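PDB 6LPI: acetolactate synthase isozyme 1 large subunit from Escherichia coli, which is the large subunit of a thiamine diphosphate-dependent enzyme and holds thiamine diphosphate, flavin-adenine dinucleotide and a magnesium ion. Local coordinates for residues B[31-37]-B[79-83]; B[37-42]-B[172-176]. One frame throughout, in Å; residues are numbered along the deposited sequence.

Contact 1 (B[31-37]-B[79-83]); sequences VTGIPGG and VCMAC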
loop_
_atom_site.group_PDB
_atom_site.type_symbol
_atom_site.label_atom_id
_atom_site.label_comp_id
_atom_site.label_asym_id
_atom_site.label_seq_id
_atom_site.Cartn_x
_atom_site.Cartn_y
_atom_site.Cartn_z
ATOM N N VAL B 31 19.772 0.819 -5.071
ATOM C CA VAL B 31 19.318 -0.494 -4.633
ATOM C C VAL B 31 19.691 -0.646 -3.168
ATOM O O VAL B 31 20.806 -0.302 -2.770
ATOM C CB VAL B 31 19.952 -1.600 -5.511
ATOM C CG1 VAL B 31 20.074 -2.906 -4.758
ATOM C CG2 VAL B 31 19.141 -1.782 -6.770
ATOM N N THR B 32 18.802 -1.209 -2.364
ATOM C CA THR B 32 19.118 -1.248 -0.947
ATOM C C THR B 32 18.946 -2.659 -0.421
ATOM O O THR B 32 17.955 -3.324 -0.722
ATOM C CB THR B 32 18.239 -0.270 -0.147
ATOM O OG1 THR B 32 18.467 -0.457 1.252
ATOM C CG2 THR B 32 16.794 -0.533 -0.417
ATOM N N GLY B 33 19.915 -3.109 0.361
ATOM C CA GLY B 33 19.839 -4.445 0.907
ATOM C C GLY B 33 20.921 -4.703 1.927
ATOM O O GLY B 33 21.514 -3.776 2.480
ATOM N N ILE B 34 21.140 -5.982 2.196
ATOM C CA ILE B 34 22.202 -6.443 3.082
ATOM C C ILE B 34 22.812 -7.735 2.552
ATOM O O ILE B 34 22.090 -8.713 2.287
ATOM C CB ILE B 34 21.696 -6.656 4.516
ATOM C CG1 ILE B 34 21.128 -5.366 5.115
ATOM C CG2 ILE B 34 22.778 -7.342 5.356
ATOM C CD1 ILE B 34 20.767 -5.486 6.584
ATOM N N PRO B 35 24.130 -7.812 2.427
ATOM C CA PRO B 35 24.730 -9.004 1.840
ATOM C C PRO B 35 24.767 -10.170 2.814
ATOM O O PRO B 35 24.781 -10.006 4.035
ATOM C CB PRO B 35 26.142 -8.537 1.488
ATOM C CG PRO B 35 26.428 -7.502 2.500
ATOM C CD PRO B 35 25.132 -6.775 2.706
ATOM N N GLY B 36 24.767 -11.366 2.235
ATOM C CA GLY B 36 24.949 -12.621 2.942
ATOM C C GLY B 36 25.418 -13.659 1.948
ATOM O O GLY B 36 25.383 -13.438 0.734
ATOM N N GLY B 37 25.823 -14.815 2.478
ATOM C CA GLY B 37 26.473 -15.828 1.669
ATOM C C GLY B 37 25.790 -16.092 0.345
ATOM O O GLY B 37 26.379 -15.863 -0.720
ATOM N N VAL B 79 13.858 -1.745 -5.547
ATOM C CA VAL B 79 14.431 -3.076 -5.371
ATOM C C VAL B 79 15.135 -3.186 -4.026
ATOM O O VAL B 79 15.949 -2.325 -3.675
ATOM C CB VAL B 79 15.401 -3.400 -6.519
ATOM C CG1 VAL B 79 16.142 -4.701 -6.254
ATOM C CG2 VAL B 79 14.626 -3.463 -7.844
ATOM N N CYS B 80 14.872 -4.280 -3.303
ATOM C CA CYS B 80 15.612 -4.599 -2.083
ATOM C C CYS B 80 16.187 -6.005 -2.160
ATOM O O CYS B 80 15.688 -6.852 -2.897
ATOM C CB CYS B 80 14.742 -4.457 -0.836
ATOM S SG CYS B 80 13.135 -5.197 -0.990
ATOM N N MET B 81 17.251 -6.258 -1.395
ATOM C CA MET B 81 18.003 -7.501 -1.557
ATOM C C MET B 81 18.382 -8.095 -0.210
ATOM O O MET B 81 18.741 -7.364 0.714
ATOM C CB MET B 81 19.300 -7.264 -2.328
ATOM C CG MET B 81 19.174 -6.417 -3.553
ATOM S SD MET B 81 20.744 -6.419 -4.391
ATOM C CE MET B 81 20.386 -7.531 -5.751
ATOM N N ALA B 82 18.366 -9.423 -0.122
ATOM C CA ALA B 82 18.775 -10.085 1.110
ATOM C C ALA B 82 19.256 -11.502 0.797
ATOM O O ALA B 82 19.046 -12.025 -0.303
ATOM C CB ALA B 82 17.641 -10.084 2.136
ATOM N N CYS B 83 19.926 -12.111 1.779
ATOM C CA CYS B 83 20.365 -13.499 1.673
ATOM C C CYS B 83 19.245 -14.469 2.068
ATOM O O CYS B 83 18.120 -14.073 2.380
ATOM C CB CYS B 83 21.613 -13.728 2.529
ATOM S SG CYS B 83 21.376 -13.499 4.320
#
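The backbone N of I34 donates to the carbonyl O of M81 at 3.1 Å (155°), one of three backbone bonds that join strand 31-33 to strand 79-82 in parallel; the other two, from T32 N to V79 O and from M81 N to T32 O, are weak. The T32 carbonyl also receives a CA–H···O contact, with C80 CA 3.0 Å from T32 O. G33 pairs with M81 in the register, their CA atoms 4.3 Å apart. Packing follows: V31 CG1, anti to its own N (chi1 153°), lies 3.6 Å from M81 SD, the two side chains crossing near a right angle, while V31 CG2 meets V79 CB at 4.1 Å. Past the strands the chains still touch, C83 CB coming within 3.5 Å of G36 CA. These are adjacent inner strands of the six-stranded parallel sheet of the N-terminal thiamine diphosphate-binding domain, and the loops after them carry P35 and C83 of a thiamine diphosphate pocket. T32 OG1 bonds to the carbonyl of I55 on the adjoining strand 53-56, and strand 105-111 pairs with C80 on the other flank. Helix 60-74 packs against T32 and C80, and helix 40-47 against M81.

Contact 2 (B[37-42]-B[172-176]); sequences GSILPV and KDVQT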
loop_
_atom_site.group_PDB
_atom_site.type_symbol
_atom_site.label_atom_id
_atom_site.label_comp_id
_atom_site.label_asym_id
_atom_site.label_seq_id
_atom_site.Cartn_x
_atom_site.Cartn_y
_atom_site.Cartn_z
ATOM N N GLY B 37 25.823 -14.815 2.478
ATOM C CA GLY B 37 26.473 -15.828 1.669
ATOM C C GLY B 37 25.790 -16.092 0.345
ATOM O O GLY B 37 26.379 -15.863 -0.720
ATOM N N SER B 38 24.508 -16.467 0.406
ATOM C CA SER B 38 23.773 -16.944 -0.764
ATOM C C SER B 38 23.493 -15.852 -1.786
ATOM O O SER B 38 23.061 -16.183 -2.896
ATOM C CB SER B 38 22.457 -17.584 -0.331
ATOM O OG SER B 38 21.880 -16.853 0.741
ATOM N N ILE B 39 23.708 -14.578 -1.452
ATOM C CA ILE B 39 23.541 -13.495 -2.415
ATOM C C ILE B 39 24.864 -12.817 -2.753
ATOM O O ILE B 39 24.866 -11.810 -3.487
ATOM C CB ILE B 39 22.482 -12.474 -1.945
ATOM C CG1 ILE B 39 21.955 -11.642 -3.114
ATOM C CG2 ILE B 39 23.037 -11.544 -0.879
ATOM C CD1 ILE B 39 21.412 -12.447 -4.231
ATOM N N LEU B 40 25.989 -13.314 -2.226
ATOM C CA LEU B 40 27.263 -12.640 -2.477
ATOM C C LEU B 40 27.667 -12.559 -3.948
ATOM O O LEU B 40 28.351 -11.581 -4.303
ATOM C CB LEU B 40 28.396 -13.302 -1.686
ATOM C CG LEU B 40 28.405 -13.023 -0.188
ATOM C CD1 LEU B 40 29.760 -13.409 0.432
ATOM C CD2 LEU B 40 28.034 -11.564 0.103
ATOM N N PRO B 41 27.342 -13.524 -4.822
ATOM C CA PRO B 41 27.656 -13.325 -6.253
ATOM C C PRO B 41 27.040 -12.065 -6.855
ATOM O O PRO B 41 27.749 -11.301 -7.526
ATOM C CB PRO B 41 27.119 -14.606 -6.897
ATOM C CG PRO B 41 27.234 -15.619 -5.832
ATOM C CD PRO B 41 26.890 -14.903 -4.560
ATOM N N VAL B 42 25.743 -11.817 -6.637
ATOM C CA VAL B 42 25.138 -10.607 -7.189
ATOM C C VAL B 42 25.872 -9.383 -6.664
ATOM O O VAL B 42 26.219 -8.465 -7.424
ATOM C CB VAL B 42 23.631 -10.559 -6.873
ATOM C CG1 VAL B 42 22.991 -9.318 -7.456
ATOM C CG2 VAL B 42 22.959 -11.774 -7.452
ATOM N N LYS B 172 22.094 -19.537 -5.469
ATOM C CA LYS B 172 23.472 -19.111 -5.672
ATOM C C LYS B 172 24.101 -19.784 -6.891
ATOM O O LYS B 172 24.915 -19.172 -7.590
ATOM C CB LYS B 172 24.263 -19.394 -4.396
ATOM C CG LYS B 172 25.722 -19.070 -4.434
ATOM C CD LYS B 172 26.342 -19.426 -3.096
ATOM C CE LYS B 172 27.831 -19.141 -3.109
ATOM N NZ LYS B 172 28.397 -19.078 -1.739
ATOM N N ASP B 173 23.766 -21.055 -7.151
ATOM C CA ASP B 173 24.384 -21.722 -8.297
ATOM C C ASP B 173 23.807 -21.237 -9.618
ATOM O O ASP B 173 24.435 -21.432 -10.662
ATOM C CB ASP B 173 24.286 -23.252 -8.188
ATOM C CG ASP B 173 22.857 -23.773 -8.204
ATOM O OD1 ASP B 173 21.959 -23.127 -7.622
ATOM O OD2 ASP B 173 22.636 -24.856 -8.788
ATOM N N VAL B 174 22.637 -20.601 -9.600
ATOM C CA VAL B 174 22.162 -19.919 -10.795
ATOM C C VAL B 174 22.884 -18.594 -10.996
ATOM O O VAL B 174 23.210 -18.225 -12.128
ATOM C CB VAL B 174 20.644 -19.737 -10.733
ATOM C CG1 VAL B 174 20.193 -18.788 -11.839
ATOM C CG2 VAL B 174 20.008 -21.085 -10.907
ATOM N N GLN B 175 23.160 -17.876 -9.908
ATOM C CA GLN B 175 23.889 -16.614 -10.005
ATOM C C GLN B 175 25.305 -16.783 -10.550
ATOM O O GLN B 175 25.805 -15.883 -11.236
ATOM C CB GLN B 175 23.947 -15.942 -8.641
ATOM C CG GLN B 175 22.610 -15.868 -7.968
ATOM C CD GLN B 175 22.712 -15.345 -6.569
ATOM O OE1 GLN B 175 23.607 -14.554 -6.257
ATOM N NE2 GLN B 175 21.799 -15.777 -5.706
ATOM N N THR B 176 25.971 -17.913 -10.270
ATOM C CA THR B 176 27.366 -18.063 -10.675
ATOM C C THR B 176 27.529 -18.888 -11.938
ATOM O O THR B 176 28.652 -19.012 -12.439
ATOM C CB THR B 176 28.189 -18.744 -9.570
ATOM O OG1 THR B 176 27.533 -19.940 -9.152
ATOM C CG2 THR B 176 28.328 -17.802 -8.357
#
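Q175 reaches from the short helix 172-175 to the 3-10 segment 37-39 and the first turn of helix 40-47. Its NE2 gives a weak, bent bond to the carbonyl O of S38, 3.1 Å away at 131°, and bonds also to the carbonyl of I170, its stronger partner. OE1 takes a long, weak bond from the backbone N of V42, with Q175 OE1 and V42 N 3.5 Å apart. The side chain spans the gap because it runs extended beyond CG (chi2 174°), crossing I39, P41 and V42 each at about a right angle. V42 CG2 lies beside the amide oxygen, and I39 CD1 sits 3.7 Å from both OE1 and NE2 of Q175. The contact thus joins two connections at the C-terminal ends of parallel strands in the N-terminal thiamine diphosphate-binding domain: the 3-10 turn and helix following strand 30-33, and the helix following strand 166-171. The backbone N of L40 is taken up by G37 O within the turn, and S38 OG turns to the backbone N of S84. Within 172-176, the K172 carbonyl accepts twice, from T176 N and from T176 OG1, the latter at 3.1 Å from K172 O; the two donors approach from opposite faces of its plane. T176 CG2, anti to its own carbonyl carbon, packs 3.5 Å from P41 CG, and K172 CG approaches P41 CG at 4.0 Å. D173 OD1 accepts from the backbone N of A114.

Overall arrangement
Contacts 1 and 2 have their centres 11 Å apart in the N-terminal part of the chain and share G37, where the loop leaving strand 30-33 turns into the 3-10 segment before helix 40-47. Their segments alternate along the chain: 31-37, 37-42, 79-83, then 172-176. Contact 1 belongs to the interior of a six-stranded parallel sheet; contact 2 lies farther from the chain's centre, beyond the strand ends. M81 CE meets V42 CG1 and C83 CB meets S38 OG, both at 3.6 Å, so the two form one continuous packed region. P35 and C83, of a thiamine diphosphate pocket, lie in the loops just past the two strands, where P35 touches L40 and C83 touches S38.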